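PDB 4XUP: endo-1,4-beta-xylanase C from Paenibacillus barcinonensis, which hydrolyses internal beta-1,4-xylosidic linkages of xylan, this piece being its N-terminal tandem of CBM22 carbohydrate-binding modules. Local coordinates for residues K90-R95 and L134-S139; K257-D262 and E293-S298; Y242-A247 and D318-Y323. All coordinates share one frame; numbering follows the deposited sequence.

Contact 1 (K90-R95 and L134-S139); sequences KFTVER and LLYLES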
# COMPACT_ATOMS: atom_id res chain seq x y z
N LYS A 90 -14.97 -18.30 -6.33
CA LYS A 90 -13.92 -17.39 -5.90
C LYS A 90 -12.61 -17.60 -6.66
O LYS A 90 -12.32 -18.67 -7.19
CB LYS A 90 -13.66 -17.46 -4.41
CG LYS A 90 -13.00 -18.73 -3.97
CD LYS A 90 -12.84 -18.77 -2.46
CE LYS A 90 -12.01 -19.97 -2.05
NZ LYS A 90 -11.71 -20.03 -0.62
N PHE A 91 -11.82 -16.54 -6.65
CA PHE A 91 -10.47 -16.55 -7.12
C PHE A 91 -9.53 -16.94 -5.97
O PHE A 91 -9.65 -16.44 -4.84
CB PHE A 91 -10.03 -15.21 -7.65
CG PHE A 91 -10.59 -14.88 -8.99
CD1 PHE A 91 -10.26 -15.65 -10.12
CD2 PHE A 91 -11.42 -13.78 -9.17
CE1 PHE A 91 -10.74 -15.33 -11.38
CE2 PHE A 91 -11.90 -13.47 -10.42
CZ PHE A 91 -11.57 -14.24 -11.53
N THR A 92 -8.60 -17.82 -6.31
CA THR A 92 -7.57 -18.27 -5.40
C THR A 92 -6.25 -18.21 -6.11
O THR A 92 -6.14 -18.50 -7.29
CB THR A 92 -7.81 -19.72 -4.93
OG1 THR A 92 -9.05 -19.79 -4.21
CG2 THR A 92 -6.70 -20.21 -3.99
N VAL A 93 -5.22 -17.90 -5.35
CA VAL A 93 -3.83 -17.99 -5.83
C VAL A 93 -3.08 -19.10 -5.12
O VAL A 93 -2.87 -19.07 -3.90
CB VAL A 93 -3.06 -16.66 -5.66
CG1 VAL A 93 -1.63 -16.81 -6.13
CG2 VAL A 93 -3.76 -15.55 -6.43
N GLU A 94 -2.66 -20.06 -5.90
CA GLU A 94 -1.71 -21.09 -5.45
C GLU A 94 -0.34 -20.53 -5.58
O GLU A 94 0.11 -20.19 -6.67
CB GLU A 94 -1.78 -22.36 -6.28
CG GLU A 94 -0.96 -23.53 -5.74
CD GLU A 94 -1.12 -24.78 -6.59
OE1 GLU A 94 -0.53 -24.79 -7.72
OE2 GLU A 94 -1.83 -25.73 -6.14
N ARG A 95 0.35 -20.51 -4.46
CA ARG A 95 1.68 -19.90 -4.37
C ARG A 95 2.70 -20.85 -3.78
O ARG A 95 2.47 -21.53 -2.77
CB ARG A 95 1.62 -18.62 -3.51
CG ARG A 95 2.97 -17.95 -3.25
CD ARG A 95 2.79 -16.59 -2.61
NE ARG A 95 1.96 -16.71 -1.42
CZ ARG A 95 2.40 -17.02 -0.19
NH1 ARG A 95 3.70 -17.19 0.06
NH2 ARG A 95 1.53 -17.13 0.80
N LEU A 134 0.05 -19.11 -9.28
CA LEU A 134 -0.99 -19.64 -10.11
C LEU A 134 -2.38 -19.20 -9.64
O LEU A 134 -2.84 -19.59 -8.59
CB LEU A 134 -0.91 -21.15 -10.20
CG LEU A 134 -1.95 -21.69 -11.20
CD1 LEU A 134 -1.48 -21.55 -12.64
CD2 LEU A 134 -2.32 -23.14 -10.90
N LEU A 135 -3.01 -18.38 -10.45
CA LEU A 135 -4.38 -17.89 -10.18
C LEU A 135 -5.38 -18.88 -10.76
O LEU A 135 -5.17 -19.41 -11.83
CB LEU A 135 -4.65 -16.53 -10.80
CG LEU A 135 -6.08 -16.00 -10.67
CD1 LEU A 135 -6.40 -15.57 -9.28
CD2 LEU A 135 -6.31 -14.84 -11.60
N TYR A 136 -6.38 -19.22 -9.98
CA TYR A 136 -7.43 -20.06 -10.48
C TYR A 136 -8.81 -19.68 -9.93
O TYR A 136 -8.94 -19.08 -8.88
CB TYR A 136 -7.14 -21.54 -10.28
CG TYR A 136 -7.07 -22.07 -8.86
CD1 TYR A 136 -5.97 -21.82 -8.07
CD2 TYR A 136 -8.05 -22.93 -8.37
CE1 TYR A 136 -5.87 -22.37 -6.80
CE2 TYR A 136 -7.98 -23.47 -7.08
CZ TYR A 136 -6.87 -23.20 -6.30
OH TYR A 136 -6.77 -23.77 -5.05
N LEU A 137 -9.81 -20.06 -10.71
CA LEU A 137 -11.20 -19.81 -10.40
C LEU A 137 -11.90 -21.09 -9.97
O LEU A 137 -12.09 -22.01 -10.76
CB LEU A 137 -11.90 -19.21 -11.60
CG LEU A 137 -13.40 -18.92 -11.43
CD1 LEU A 137 -13.67 -17.89 -10.34
CD2 LEU A 137 -14.00 -18.45 -12.75
N GLU A 138 -12.33 -21.09 -8.73
CA GLU A 138 -12.68 -22.28 -7.99
C GLU A 138 -14.11 -22.24 -7.49
O GLU A 138 -14.60 -21.18 -7.13
CB GLU A 138 -11.83 -22.25 -6.69
CG GLU A 138 -11.41 -23.57 -6.12
CD GLU A 138 -10.55 -23.44 -4.87
OE1 GLU A 138 -10.08 -22.32 -4.52
OE2 GLU A 138 -10.30 -24.50 -4.25
N SER A 139 -14.71 -23.41 -7.35
CA SER A 139 -15.95 -23.53 -6.60
C SER A 139 -15.95 -24.68 -5.63
O SER A 139 -15.41 -25.75 -5.92
CB SER A 139 -17.14 -23.72 -7.54
OG SER A 139 -18.33 -23.87 -6.78
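The hydroxyl OG1 of Thr92 donates to OE1 of Glu138 over 2.7 Å, meeting the carboxylate oxygen nearly along its C-O bond. The link is diagonal: in the antiparallel register Thr92 pairs with Tyr136, and Glu138 with Lys90, so the bond stitches two neighbouring hydrogen-bonded pairs together. Lys90 runs beside Glu138, but its NZ stays 4.8 Å from OE1, a distance at which attraction through space is likely without a formed salt bridge. Tyr136 has CG between its backbone N and carbonyl carbon (chi1 65°), which leans the ring over its partner; Thr92 CB sits above one face, 4.0 Å from the centroid of the Tyr136 ring, and Thr92 CG2 touches CE1 and the hydroxyl end. On the other face of the sheet Phe91, Val93, Leu135 and Leu137 make an apolar layer. There Leu137 CD1 covers a face of the Phe91 ring in a CH-pi contact, 4.2 Å from the centroid, while Leu135 CD1 meets both Phe91 CD1 and Val93 CG2. The polar surface is consistent with the sugar-binding face of CBM22 modules: Arg27 makes a cation-pi contact with Tyr136 and a salt bridge with Glu94, whose OE2 also bonds Tyr104. Within the beta-sandwich, strand 132-139 is flanked by strands 87-96 and 57-61, strand 102-106 follows beyond 87-96, and Phe91 and Leu137 pack on Leu121 of the facing sheet.

Contact 2 (K257-D262 and E293-S298); sequences KEFNRD and ESTGIS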
# COMPACT_ATOMS: atom_id res chain seq x y z
N LYS A 257 0.53 15.52 21.04
CA LYS A 257 -0.34 14.54 21.73
C LYS A 257 -1.70 15.11 22.07
O LYS A 257 -1.81 16.25 22.49
CB LYS A 257 0.29 14.00 23.02
CG LYS A 257 1.71 13.48 22.85
CD LYS A 257 2.28 12.93 24.15
CE LYS A 257 3.78 12.72 24.02
NZ LYS A 257 4.38 12.26 25.30
N GLU A 258 -2.72 14.28 21.86
CA GLU A 258 -4.12 14.63 22.16
C GLU A 258 -4.72 13.56 23.06
O GLU A 258 -4.64 12.36 22.76
CB GLU A 258 -4.97 14.76 20.90
CG GLU A 258 -6.43 15.15 21.15
CD GLU A 258 -7.33 14.86 19.94
OE1 GLU A 258 -7.60 15.80 19.16
OE2 GLU A 258 -7.78 13.70 19.75
N PHE A 259 -5.33 14.02 24.15
CA PHE A 259 -5.96 13.16 25.16
C PHE A 259 -7.46 13.38 25.23
O PHE A 259 -7.94 14.52 25.27
CB PHE A 259 -5.34 13.36 26.53
CG PHE A 259 -3.90 12.96 26.60
CD1 PHE A 259 -3.53 11.65 26.87
CD2 PHE A 259 -2.90 13.89 26.39
CE1 PHE A 259 -2.17 11.27 26.92
CE2 PHE A 259 -1.55 13.52 26.43
CZ PHE A 259 -1.19 12.21 26.69
N ASN A 260 -8.19 12.27 25.19
CA ASN A 260 -9.69 12.23 25.34
C ASN A 260 -10.43 13.12 24.37
O ASN A 260 -11.38 13.81 24.73
CB ASN A 260 -10.12 12.63 26.76
CG ASN A 260 -9.45 11.79 27.82
OD1 ASN A 260 -8.68 12.30 28.62
ND2 ASN A 260 -9.72 10.49 27.81
N ARG A 261 -9.93 13.16 23.15
CA ARG A 261 -10.46 14.06 22.11
C ARG A 261 -10.51 15.54 22.53
O ARG A 261 -11.28 16.34 21.99
CB ARG A 261 -11.84 13.60 21.64
CG ARG A 261 -11.81 12.30 20.87
CD ARG A 261 -13.10 12.12 20.08
NE ARG A 261 -12.98 11.14 18.99
CZ ARG A 261 -12.49 11.36 17.77
NH1 ARG A 261 -12.04 12.56 17.41
NH2 ARG A 261 -12.45 10.36 16.89
N ASP A 262 -9.66 15.91 23.48
CA ASP A 262 -9.56 17.30 23.93
C ASP A 262 -8.58 18.08 23.03
O ASP A 262 -7.38 18.13 23.29
CB ASP A 262 -9.15 17.39 25.39
CG ASP A 262 -9.17 18.83 25.93
OD1 ASP A 262 -9.51 19.79 25.19
OD2 ASP A 262 -8.78 19.01 27.11
N GLU A 293 -3.10 3.16 27.06
CA GLU A 293 -4.55 3.34 26.81
C GLU A 293 -5.26 4.02 27.95
O GLU A 293 -6.12 4.89 27.75
CB GLU A 293 -5.22 2.01 26.57
CG GLU A 293 -6.59 2.11 25.95
CD GLU A 293 -7.07 0.69 25.70
OE1 GLU A 293 -7.27 -0.03 26.69
OE2 GLU A 293 -7.16 0.25 24.52
N SER A 294 -4.87 3.63 29.16
CA SER A 294 -5.33 4.27 30.44
C SER A 294 -5.28 5.82 30.46
O SER A 294 -6.13 6.47 31.07
CB SER A 294 -4.53 3.73 31.63
OG SER A 294 -3.13 3.80 31.39
N THR A 295 -4.28 6.38 29.76
CA THR A 295 -4.12 7.85 29.59
C THR A 295 -5.29 8.54 28.85
O THR A 295 -5.48 9.74 28.94
CB THR A 295 -2.80 8.24 28.84
OG1 THR A 295 -2.90 7.92 27.45
CG2 THR A 295 -1.55 7.56 29.48
N GLY A 296 -6.04 7.75 28.09
CA GLY A 296 -7.14 8.27 27.25
C GLY A 296 -6.64 8.92 25.95
O GLY A 296 -7.32 9.76 25.35
N ILE A 297 -5.45 8.50 25.53
CA ILE A 297 -4.81 9.06 24.34
C ILE A 297 -5.61 8.77 23.08
O ILE A 297 -5.91 7.64 22.79
CB ILE A 297 -3.33 8.64 24.15
CG1 ILE A 297 -2.76 9.35 22.90
CG2 ILE A 297 -3.17 7.14 24.05
CD1 ILE A 297 -1.45 10.06 23.15
N SER A 298 -5.93 9.85 22.38
CA SER A 298 -6.75 9.85 21.14
C SER A 298 -6.06 10.37 19.84
O SER A 298 -6.58 10.25 18.75
CB SER A 298 -8.01 10.67 21.36
OG SER A 298 -7.68 11.99 21.75
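Phe259 and Ile297 form a non-hydrogen-bonded antiparallel pair where strand 248-259 runs out and strand 297-305 begins, at one end of the beta-sandwich of the second CBM22 module. A type I' turn from Phe259 to Asp262 takes the chain onward, and the contact joins this turn to the loop entering the other strand. Backbone bonds frame the pair: Ser298 N donates to Glu258 O, and Asn260 N to Gly296 O at 2.7 Å. Gly296 has a positive phi (78°), and a CB at this position would run into the side-chain ND2 of Asn260, which lies 3.4 Å from Gly296 CA. The Phe259 ring slants across the loop. Its CE1 edge points at Thr295 OG1, 3.5 Å away and in the ring plane, a hydroxyl engaged chiefly with the carbonyl of Ala292; CE1 also packs on Ile297 CB at 4.0 Å. On the polar flank Glu258 stretches out with CG anti to its backbone N (chi1 -179°), so that its carboxylate comes beside Ser298 while OE1 is held by a salt bridge to Arg301. The hydroxyl of Ser298 thus ties strand to turn by acting as donor and acceptor at once: OG donates to the anti lone pair of Glu258 OE2 at 2.6 Å and accepts the backbone N-H of Arg261 at 2.9 Å.

Contact 3 (Y242-A247 and D318-Y323); sequences YDEGPA and DTIPFY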
# COMPACT_ATOMS: atom_id res chain seq x y z
N TYR A 242 18.05 20.78 4.31
CA TYR A 242 17.70 22.14 3.88
C TYR A 242 18.76 22.61 2.92
O TYR A 242 19.91 22.19 3.01
CB TYR A 242 17.52 23.10 5.05
CG TYR A 242 18.78 23.65 5.60
CD1 TYR A 242 19.32 24.82 5.09
CD2 TYR A 242 19.44 23.02 6.64
CE1 TYR A 242 20.50 25.35 5.59
CE2 TYR A 242 20.62 23.54 7.15
CZ TYR A 242 21.15 24.70 6.62
OH TYR A 242 22.32 25.23 7.11
N ASP A 243 18.35 23.45 1.98
CA ASP A 243 19.14 23.77 0.78
C ASP A 243 19.46 25.25 0.56
O ASP A 243 20.15 25.61 -0.40
CB ASP A 243 18.31 23.24 -0.39
CG ASP A 243 19.12 22.94 -1.64
OD1 ASP A 243 20.33 23.31 -1.73
OD2 ASP A 243 18.49 22.34 -2.55
N GLU A 244 18.99 26.10 1.46
CA GLU A 244 19.17 27.57 1.37
C GLU A 244 19.38 28.23 2.74
O GLU A 244 19.04 27.67 3.76
CB GLU A 244 17.93 28.14 0.66
CG GLU A 244 17.58 29.65 0.77
CD GLU A 244 16.17 29.86 1.34
OE1 GLU A 244 15.98 30.13 2.58
OE2 GLU A 244 15.24 29.73 0.51
N GLY A 245 19.96 29.42 2.71
CA GLY A 245 20.13 30.26 3.91
C GLY A 245 21.46 29.99 4.62
O GLY A 245 22.49 29.93 3.96
N PRO A 246 21.44 29.83 5.96
CA PRO A 246 22.70 29.75 6.69
C PRO A 246 23.50 28.47 6.44
O PRO A 246 23.02 27.51 5.84
CB PRO A 246 22.24 29.79 8.15
CG PRO A 246 20.93 29.08 8.12
CD PRO A 246 20.29 29.48 6.82
N ALA A 247 24.73 28.49 6.91
CA ALA A 247 25.68 27.36 6.78
C ALA A 247 25.21 26.15 7.58
O ALA A 247 25.33 25.00 7.14
CB ALA A 247 27.06 27.78 7.26
N ASP A 318 15.25 31.32 10.67
CA ASP A 318 14.34 30.41 11.41
C ASP A 318 13.30 29.76 10.49
O ASP A 318 12.90 28.61 10.68
CB ASP A 318 13.59 31.16 12.52
CG ASP A 318 14.50 31.80 13.52
OD1 ASP A 318 15.46 31.13 13.98
OD2 ASP A 318 14.28 32.99 13.86
N THR A 319 12.87 30.51 9.48
CA THR A 319 11.77 30.14 8.58
C THR A 319 12.19 29.48 7.29
O THR A 319 11.47 29.50 6.28
CB THR A 319 10.89 31.36 8.25
OG1 THR A 319 11.64 32.33 7.52
CG2 THR A 319 10.31 31.98 9.49
N ILE A 320 13.38 28.90 7.29
CA ILE A 320 13.91 28.28 6.05
C ILE A 320 13.04 27.14 5.63
O ILE A 320 12.51 26.44 6.48
CB ILE A 320 15.36 27.76 6.18
CG1 ILE A 320 15.54 26.95 7.48
CG2 ILE A 320 16.35 28.92 6.09
CD1 ILE A 320 16.51 25.81 7.32
N PRO A 321 12.85 26.96 4.32
CA PRO A 321 12.19 25.77 3.91
C PRO A 321 13.10 24.58 4.12
O PRO A 321 14.31 24.71 4.07
CB PRO A 321 11.93 25.98 2.40
CG PRO A 321 12.87 27.03 1.98
CD PRO A 321 13.05 27.89 3.19
N PHE A 322 12.49 23.43 4.34
CA PHE A 322 13.23 22.18 4.42
C PHE A 322 12.46 20.97 3.93
O PHE A 322 11.22 20.97 3.80
CB PHE A 322 13.75 21.96 5.84
CG PHE A 322 12.67 21.76 6.85
CD1 PHE A 322 12.18 20.48 7.11
CD2 PHE A 322 12.17 22.83 7.58
CE1 PHE A 322 11.19 20.28 8.07
CE2 PHE A 322 11.19 22.64 8.55
CZ PHE A 322 10.69 21.37 8.79
N TYR A 323 13.23 19.93 3.69
CA TYR A 323 12.74 18.69 3.10
C TYR A 323 12.83 17.59 4.14
O TYR A 323 13.71 17.58 5.00
CB TYR A 323 13.53 18.27 1.87
CG TYR A 323 13.66 19.33 0.81
CD1 TYR A 323 14.63 20.32 0.90
CD2 TYR A 323 12.84 19.34 -0.32
CE1 TYR A 323 14.75 21.30 -0.09
CE2 TYR A 323 12.95 20.30 -1.31
CZ TYR A 323 13.89 21.28 -1.19
OH TYR A 323 13.99 22.24 -2.17
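Tyr242 lays its ring against the end of Ile320 and its CB beside the backbone of Pro321, and its side chain can be traced outward atom by atom. CB rests 3.7 Å from Pro321 O and 4.0 Å from Phe322 CB, and already touches the methyl CD1 of Ile320. The same methyl comes closest at CG, 3.6 Å away, and sits over that end of the ring, also touching its CD1; it stands 4.0 Å from the centroid of the Tyr242 ring, 30° off the normal, a CH-pi contact over one face. The torsion of Tyr242 (chi1 81°) places CG between backbone N and carbonyl carbon, folding the ring back along its own loop. At the tip, OH donates to Pro246 O at 2.7 Å, approaching from above the carbonyl plane although the acceptor lies in the plane of the ring. The tyrosine therefore closes its loop upon itself while presenting a face to the facing segment. With a leucine here, which has neither hydroxyl nor ring, Pro246 O would probably be left without this donor, the loop freer to move, and a gap opened beside Ile320 CD1.

Ile320 uses its other branch too: CG2 touches Pro246 CD at 4.0 Å and Glu244 OE1. Glu244, bent at chi2, runs past Ile320 in the opposite direction and lays its carboxylate against Pro321 CD, while Asp243 CB comes to the edge of the Tyr323 ring near CE1. No hydrogen bond crosses between the two segments, so packing alone joins them. In the fold, 242-247 links strands 233-241 and 248-259; strand 322-331 starts between 206-211 and 233-241, Phe322 hydrogen-bonded through its backbone to Thr210 and Tyr323 to Met241.

Contact 1 belongs to the first CBM22 module and contacts 2 and 3 to the second; along the chain contact 1 closes before the others open, and its centre lies about 44 Å from that of contact 2 and 53 Å from that of contact 3. Contact 2 is nested within the chain loop closed by contact 3, yet their nearest atoms stay about 17 Å apart. Each module binds a calcium ion. The side chain of Tyr323 in contact 3 is about 9 Å from one, and its strand also supplies the ligand Asp325; the side chain of Leu137 in contact 1 is about 13 Å from the other calcium ion. The catalytic domain lies outside this piece.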